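PDB 6MLY: bifunctional GH43-CE protein from Bacteroides eggerthii, which probably acts as a xylan 1,4-beta-xylosidase of glycoside hydrolase family 43 and carries a carbohydrate esterase part in the same chain. Local coordinates for residues 31-35 with 264-268; 42-46 with 97-101; 46-50 with 91-97. All coordinates share one frame; numbering follows the deposited sequence.

Contact 1 of 3, residues 31-35 with 264-268; sequences PDMSM and AYLFE. With EDO (1,2-ethanediol), chain F.
The phenol oxygen of Tyr265 is held by two groups: Met35 N donates to Tyr265 OH over 3.1 Å in a practically straight bond (179°), and Gln203 OE1 is hydrogen-bonded to the same hydroxyl. The contact illustrates how blades meet in the five-bladed beta-propeller of family 43, here joining the start of strand 34-38 to strand 262-269, the middle strand of its sheet. With CG set between the backbone N and the carbonyl carbon (chi1 63°), the Tyr265 ring projects toward segment 31-35 and its hydroxyl reaches Met35 N. Met35 covers one face of the ring in a CH-pi contact, its CB 3.5 Å from the ring centroid, and then runs back along the tyrosine in the opposite direction, so that its sulfur makes an oblique Met-aromatic contact. Met33 works at the rim instead: its carbonyl O lies in the ring plane, 3.2 Å from Tyr265 CE1, while its CB packs on Tyr265 CD1. Farther along, the CA of Pro31 lies over one face of Phe267. The Asp32 side chain lies about 6 Å from that of Asp143, which is predicted to modulate the catalytic acid. An ethanediol, probably from the crystallisation liquor and also bound by Arg275, donates from its O2 to Asp32 OD2 at 2.7 Å; Asp32 OD1 approaches Phe267 CE2 obliquely at 3.6 Å.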
# COMPACT_ATOMS: atom_id res chain seq x y z
N PRO A 31 -6.19 -18.63 -3.94
CA PRO A 31 -5.23 -19.74 -3.99
C PRO A 31 -5.84 -21.13 -3.79
O PRO A 31 -6.93 -21.25 -3.22
CB PRO A 31 -4.29 -19.41 -2.82
CG PRO A 31 -5.18 -18.71 -1.81
CD PRO A 31 -6.18 -17.94 -2.64
N ASP A 32 -5.12 -22.15 -4.26
CA ASP A 32 -5.45 -23.57 -4.08
C ASP A 32 -6.85 -23.84 -4.64
O ASP A 32 -7.77 -24.20 -3.90
CB ASP A 32 -5.35 -23.98 -2.61
CG ASP A 32 -3.99 -23.74 -1.99
OD1 ASP A 32 -3.11 -23.16 -2.67
OD2 ASP A 32 -3.81 -24.12 -0.82
N MET A 33 -6.98 -23.65 -5.95
CA MET A 33 -8.22 -23.87 -6.66
C MET A 33 -8.44 -25.38 -6.81
O MET A 33 -7.51 -26.15 -7.06
CB MET A 33 -8.19 -23.23 -8.05
CG MET A 33 -8.29 -21.72 -8.02
SD MET A 33 -8.26 -20.99 -9.68
CE MET A 33 -6.55 -21.28 -10.14
N SER A 34 -9.70 -25.79 -6.63
CA SER A 34 -10.22 -27.07 -7.05
C SER A 34 -11.44 -26.79 -7.93
O SER A 34 -12.46 -26.32 -7.44
CB SER A 34 -10.54 -27.94 -5.87
OG SER A 34 -10.84 -29.27 -6.26
N MET A 35 -11.30 -27.06 -9.23
CA MET A 35 -12.28 -26.67 -10.25
C MET A 35 -12.96 -27.92 -10.83
O MET A 35 -12.38 -29.02 -10.89
CB MET A 35 -11.59 -25.89 -11.37
CG MET A 35 -12.53 -25.05 -12.22
SD MET A 35 -11.63 -23.99 -13.39
CE MET A 35 -11.06 -22.73 -12.26
N ALA A 264 -5.63 -25.59 -18.14
CA ALA A 264 -5.04 -25.88 -16.83
C ALA A 264 -5.27 -24.68 -15.91
O ALA A 264 -4.76 -23.60 -16.20
CB ALA A 264 -3.57 -26.17 -16.98
N TYR A 265 -6.04 -24.86 -14.83
CA TYR A 265 -6.22 -23.81 -13.83
C TYR A 265 -5.05 -23.88 -12.84
O TYR A 265 -4.80 -24.94 -12.26
CB TYR A 265 -7.60 -23.89 -13.17
CG TYR A 265 -7.88 -25.13 -12.37
CD1 TYR A 265 -7.55 -25.21 -11.02
CD2 TYR A 265 -8.51 -26.23 -12.94
CE1 TYR A 265 -7.82 -26.35 -10.28
CE2 TYR A 265 -8.78 -27.38 -12.22
CZ TYR A 265 -8.44 -27.43 -10.88
OH TYR A 265 -8.72 -28.56 -10.16
N LEU A 266 -4.33 -22.76 -12.71
CA LEU A 266 -3.11 -22.61 -11.90
C LEU A 266 -3.09 -21.22 -11.26
O LEU A 266 -3.95 -20.39 -11.55
CB LEU A 266 -1.88 -22.78 -12.81
CG LEU A 266 -1.84 -24.03 -13.68
CD1 LEU A 266 -0.84 -23.86 -14.81
CD2 LEU A 266 -1.50 -25.27 -12.85
N PHE A 267 -2.07 -20.95 -10.43
CA PHE A 267 -1.91 -19.62 -9.82
C PHE A 267 -0.43 -19.24 -9.70
O PHE A 267 0.44 -20.10 -9.55
CB PHE A 267 -2.62 -19.54 -8.47
CG PHE A 267 -1.98 -20.33 -7.35
CD1 PHE A 267 -0.89 -19.83 -6.65
CD2 PHE A 267 -2.49 -21.56 -6.97
CE1 PHE A 267 -0.31 -20.55 -5.61
CE2 PHE A 267 -1.91 -22.28 -5.93
CZ PHE A 267 -0.83 -21.78 -5.26
N GLU A 268 -0.18 -17.92 -9.74
CA GLU A 268 1.14 -17.28 -9.55
C GLU A 268 1.16 -16.61 -8.17
O GLU A 268 0.11 -16.30 -7.61
CB GLU A 268 1.37 -16.23 -10.64
CG GLU A 268 2.82 -15.83 -10.83
CD GLU A 268 3.03 -14.52 -11.59
OE1 GLU A 268 2.06 -13.75 -11.72
OE2 GLU A 268 4.17 -14.27 -12.04
C1 EDO F . -0.60 -23.39 0.44
O1 EDO F . -1.54 -22.78 -0.45
C2 EDO F . -1.32 -23.73 1.73
O2 EDO F . -2.43 -24.60 1.44

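Contact 2 of 3, residues 42-46 with 97-101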
# COMPACT_ATOMS: atom_id res chain seq x y z
N TYR A 42 -19.40 -23.92 -14.37
CA TYR A 42 -18.11 -24.23 -13.77
C TYR A 42 -18.19 -23.91 -12.27
O TYR A 42 -18.88 -22.99 -11.87
CB TYR A 42 -16.99 -23.43 -14.43
CG TYR A 42 -16.75 -23.74 -15.89
CD1 TYR A 42 -17.37 -23.00 -16.89
CD2 TYR A 42 -15.90 -24.77 -16.28
CE1 TYR A 42 -17.15 -23.28 -18.23
CE2 TYR A 42 -15.67 -25.05 -17.62
CZ TYR A 42 -16.31 -24.31 -18.59
OH TYR A 42 -16.09 -24.57 -19.92
N TYR A 43 -17.48 -24.70 -11.46
CA TYR A 43 -17.43 -24.48 -10.02
C TYR A 43 -15.99 -24.61 -9.53
O TYR A 43 -15.18 -25.29 -10.15
CB TYR A 43 -18.34 -25.47 -9.29
CG TYR A 43 -19.81 -25.15 -9.38
CD1 TYR A 43 -20.33 -24.04 -8.74
CD2 TYR A 43 -20.68 -25.97 -10.08
CE1 TYR A 43 -21.69 -23.74 -8.81
CE2 TYR A 43 -22.03 -25.69 -10.16
CZ TYR A 43 -22.53 -24.57 -9.53
OH TYR A 43 -23.87 -24.28 -9.60
N MET A 44 -15.71 -23.96 -8.40
CA MET A 44 -14.36 -23.83 -7.90
C MET A 44 -14.40 -23.50 -6.40
O MET A 44 -14.96 -22.48 -6.00
CB MET A 44 -13.62 -22.72 -8.65
CG MET A 44 -12.33 -22.28 -7.98
SD MET A 44 -11.99 -20.53 -8.27
CE MET A 44 -11.62 -20.02 -6.59
N SER A 45 -13.80 -24.39 -5.59
CA SER A 45 -13.51 -24.15 -4.18
C SER A 45 -12.15 -23.44 -4.08
O SER A 45 -11.46 -23.25 -5.07
CB SER A 45 -13.54 -25.44 -3.39
OG SER A 45 -12.46 -26.29 -3.75
N SER A 46 -11.78 -23.05 -2.86
CA SER A 46 -10.69 -22.09 -2.66
C SER A 46 -10.22 -22.09 -1.21
O SER A 46 -10.88 -22.64 -0.33
CB SER A 46 -11.16 -20.72 -3.08
OG SER A 46 -10.07 -19.91 -3.46
N ALA A 97 -5.88 -26.13 1.28
CA ALA A 97 -6.27 -26.66 -0.03
C ALA A 97 -7.43 -27.64 0.11
O ALA A 97 -7.39 -28.56 0.93
CB ALA A 97 -5.09 -27.32 -0.70
N SER A 98 -8.47 -27.42 -0.70
CA SER A 98 -9.68 -28.19 -0.69
C SER A 98 -9.75 -29.03 -1.97
O SER A 98 -8.99 -28.81 -2.90
CB SER A 98 -10.90 -27.29 -0.54
OG SER A 98 -11.02 -26.40 -1.64
N CYS A 99 -10.69 -29.98 -1.97
CA CYS A 99 -10.94 -30.88 -3.08
C CYS A 99 -12.43 -30.80 -3.42
O CYS A 99 -13.27 -31.05 -2.55
CB CYS A 99 -10.53 -32.29 -2.70
SG CYS A 99 -10.48 -33.45 -4.10
N LEU A 100 -12.76 -30.41 -4.66
CA LEU A 100 -14.15 -30.26 -5.11
C LEU A 100 -14.46 -31.28 -6.21
O LEU A 100 -13.78 -31.31 -7.24
CB LEU A 100 -14.36 -28.82 -5.61
CG LEU A 100 -15.72 -28.53 -6.24
CD1 LEU A 100 -16.85 -28.75 -5.25
CD2 LEU A 100 -15.76 -27.12 -6.80
N ARG A 101 -15.51 -32.08 -5.99
CA ARG A 101 -15.94 -33.15 -6.92
C ARG A 101 -17.47 -33.12 -7.09
O ARG A 101 -18.18 -32.56 -6.24
CB ARG A 101 -15.56 -34.54 -6.43
CG ARG A 101 -14.07 -34.76 -6.23
CD ARG A 101 -13.29 -34.65 -7.52
NE ARG A 101 -11.93 -35.16 -7.34
CZ ARG A 101 -10.86 -34.93 -8.21
NH1 ARG A 101 -10.96 -34.18 -9.33
NH2 ARG A 101 -9.81 -35.69 -8.05
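Ser45 and Ser98 provide the polar link of this contact, a single hydrogen bond of 2.6 Å between Ser45 OG and Ser98 OG, in which either hydroxyl could be the donor. It shows how two neighbouring blades of a beta-propeller can pack without sharing a sheet: strand 42-45 belongs to the four-stranded sheet that begins with strand 34-38, and strand 99-101 to the next one. The strand segments run nearly antiparallel (155°) with axes 7.0 Å apart at closest approach, yet side chains alone make the hydrogen bonding between them. Both serines place OG between the backbone N and the carbonyl carbon (chi1 68° for Ser45, 62° for Ser98), which turns the two hydroxyls across the gap to meet. Around this pair, Leu109 of strand 106-113 packs against both serine side chains, so the bond is made in a buried setting.

The apolar part is carried by Leu100, the residue with the most surface buried here. Its CB lies alongside the serine hydroxyl, 3.7 Å from Ser45 OG, while one methyl branch reaches over the opposing backbone: CD2 sits 3.5 Å from Met44 N and 3.6 Å from Ser45 N. Tyr43 contributes its CB, whereas its ring leads off to an edge-to-face partner, Tyr107, and its hydroxyl to Glu128. The backbone N of Leu100 is hydrogen-bonded to Ser34 OG; Ser34 pairs with Ser45 in the sheet. Cys99, by contrast, turns its side chain away, onto Phe146 of strand 145-148. Leu100 CD2 also packs on Tyr43 CB, at 3.9 Å.

Contact 3 of 3, residues 46-50 with 91-97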
# COMPACT_ATOMS: atom_id res chain seq x y z
N SER A 46 -11.78 -23.05 -2.86
CA SER A 46 -10.69 -22.09 -2.66
C SER A 46 -10.22 -22.09 -1.21
O SER A 46 -10.88 -22.64 -0.33
CB SER A 46 -11.16 -20.72 -3.08
OG SER A 46 -10.07 -19.91 -3.46
N THR A 47 -9.05 -21.48 -0.98
CA THR A 47 -8.46 -21.34 0.36
C THR A 47 -8.55 -19.87 0.81
O THR A 47 -8.21 -18.96 0.05
CB THR A 47 -7.01 -21.83 0.38
OG1 THR A 47 -6.96 -23.21 -0.01
CG2 THR A 47 -6.36 -21.70 1.74
N THR A 48 -9.04 -19.68 2.04
CA THR A 48 -9.01 -18.40 2.76
C THR A 48 -8.45 -18.59 4.18
O THR A 48 -8.46 -17.64 4.97
CB THR A 48 -10.41 -17.78 2.86
OG1 THR A 48 -11.24 -18.66 3.62
CG2 THR A 48 -11.01 -17.49 1.51
N MET A 49 -7.95 -19.80 4.48
CA MET A 49 -7.24 -20.10 5.72
C MET A 49 -8.08 -19.68 6.93
O MET A 49 -9.12 -20.29 7.21
CB MET A 49 -5.87 -19.39 5.73
CG MET A 49 -4.89 -19.98 4.73
SD MET A 49 -3.62 -18.80 4.23
CE MET A 49 -2.95 -19.66 2.80
N HIS A 50 -7.68 -18.58 7.58
CA HIS A 50 -8.14 -18.22 8.92
C HIS A 50 -9.37 -17.30 8.86
O HIS A 50 -9.83 -16.84 9.90
CB HIS A 50 -7.01 -17.55 9.71
CG HIS A 50 -6.43 -16.37 9.01
ND1 HIS A 50 -5.24 -16.43 8.33
CD2 HIS A 50 -6.91 -15.12 8.82
CE1 HIS A 50 -4.99 -15.27 7.77
NE2 HIS A 50 -6.00 -14.44 8.06
N TYR A 91 -3.25 -17.38 12.10
CA TYR A 91 -2.93 -16.71 10.85
C TYR A 91 -2.05 -17.64 10.00
O TYR A 91 -1.15 -18.31 10.53
CB TYR A 91 -2.21 -15.38 11.09
CG TYR A 91 -3.06 -14.25 11.60
CD1 TYR A 91 -3.92 -13.55 10.76
CD2 TYR A 91 -2.97 -13.83 12.92
CE1 TYR A 91 -4.68 -12.49 11.22
CE2 TYR A 91 -3.72 -12.77 13.40
CZ TYR A 91 -4.58 -12.09 12.54
OH TYR A 91 -5.33 -11.05 13.01
N GLY A 92 -2.33 -17.71 8.70
CA GLY A 92 -1.57 -18.52 7.76
C GLY A 92 -2.06 -19.96 7.70
O GLY A 92 -1.84 -20.64 6.70
N ARG A 93 -2.71 -20.43 8.77
CA ARG A 93 -3.11 -21.83 8.90
C ARG A 93 -4.60 -21.96 8.53
O ARG A 93 -4.97 -21.61 7.41
CB ARG A 93 -2.74 -22.32 10.31
CG ARG A 93 -1.24 -22.44 10.54
CD ARG A 93 -0.92 -22.52 12.02
NE ARG A 93 0.35 -23.18 12.31
CZ ARG A 93 1.13 -22.90 13.35
NH1 ARG A 93 0.89 -21.84 14.10
NH2 ARG A 93 2.16 -23.68 13.62
N GLY A 94 -5.45 -22.45 9.44
CA GLY A 94 -6.88 -22.63 9.15
C GLY A 94 -7.11 -23.60 8.00
O GLY A 94 -6.27 -24.46 7.72
N SER A 95 -8.26 -23.43 7.34
CA SER A 95 -8.67 -24.30 6.25
C SER A 95 -7.79 -24.06 5.02
O SER A 95 -7.78 -22.98 4.47
CB SER A 95 -10.13 -24.13 5.92
OG SER A 95 -10.40 -22.84 5.39
N TRP A 96 -7.10 -25.12 4.58
CA TRP A 96 -6.13 -25.10 3.49
C TRP A 96 -6.74 -25.69 2.21
O TRP A 96 -7.97 -25.67 2.04
CB TRP A 96 -4.85 -25.81 3.96
CG TRP A 96 -3.85 -24.87 4.57
CD1 TRP A 96 -4.11 -23.64 5.09
CD2 TRP A 96 -2.43 -25.07 4.70
NE1 TRP A 96 -2.95 -23.06 5.53
CE2 TRP A 96 -1.91 -23.91 5.31
CE3 TRP A 96 -1.54 -26.11 4.38
CZ2 TRP A 96 -0.55 -23.76 5.60
CZ3 TRP A 96 -0.20 -25.95 4.66
CH2 TRP A 96 0.28 -24.80 5.27
N ALA A 97 -5.88 -26.13 1.28
CA ALA A 97 -6.27 -26.66 -0.03
C ALA A 97 -7.43 -27.64 0.11
O ALA A 97 -7.39 -28.56 0.93
CB ALA A 97 -5.09 -27.32 -0.70
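The imidazole of His50 receives the edge of Tyr91 on one face, with Tyr91 CD1 3.5 Å from His50 NE2, in a T-shaped (edge-to-face) pair whose centroids are 4.8 Å apart and whose planes are 70° from each other. At the rim of the same imidazole, Gly92 N donates to His50 ND1 over 3.2 Å, tilted modestly from the ring plane; a ring that accepts here is consistent with an unprotonated ND1. The second flat group, the indole of Trp96, is fixed by its own loop: Trp96 NE1 donates to Gly92 O at 2.9 Å, lying in the carbonyl plane on a lone pair and also in the plane of the indole. Met49 approaches that indole obliquely, with CG 3.7 Å from Trp96 NE1, and its extended chain carries the sulfur onward past Gly92 O in a loose Met-aromatic contact.

The backbones of the two loops meet in one isolated antiparallel bridge, the hydrogen-bonded pair Met49 and Ser95. Ser95 N donates to Met49 O over 3.3 Å from well above the carbonyl plane, whereas the return bond from Met49 N to Ser95 O is weak. Thr47, with its CG2 anti to the backbone N, brings that methyl to 3.3 Å from Ser95 O.

Loop 91-97 leads on toward strand 99-103. Loop 46-50 follows strand 41-45 of the propeller and leads into strand 51-52, which pairs with strand 333-335 in the sheet of the concanavalin A-like part. The Tyr91 and His50 end packs against residues of that part: the ring of Tyr91 stacks on His483, its hydroxyl is held by Thr364 and Asn335, and His336 touches both Tyr91 and His50. These partners place the contact at the junction of the two domains.

All three contacts are largely buried; contacts 1 and 2 lie within the propeller and contact 3 at its border with the concanavalin A-like part, where exposed Arg93 and partly exposed Trp96 bring it nearest the surface. Contacts 1 and 2 draw on adjacent strands of one sheet, 34-38 and 41-45, and bind it to a different neighbouring sheet in each case: contact 1 through aromatic and methionine packing, contact 2 through a leucine and a serine pair. They meet directly, since Ser34 O bonds Ser45 N. Contact 3 shares Ser46 and Ala97 with contact 2 but joins loops; its pairing includes backbone-to-backbone bonds, which contacts 1 and 2 lack. Pro31 O to Thr47 N connects it to contact 1.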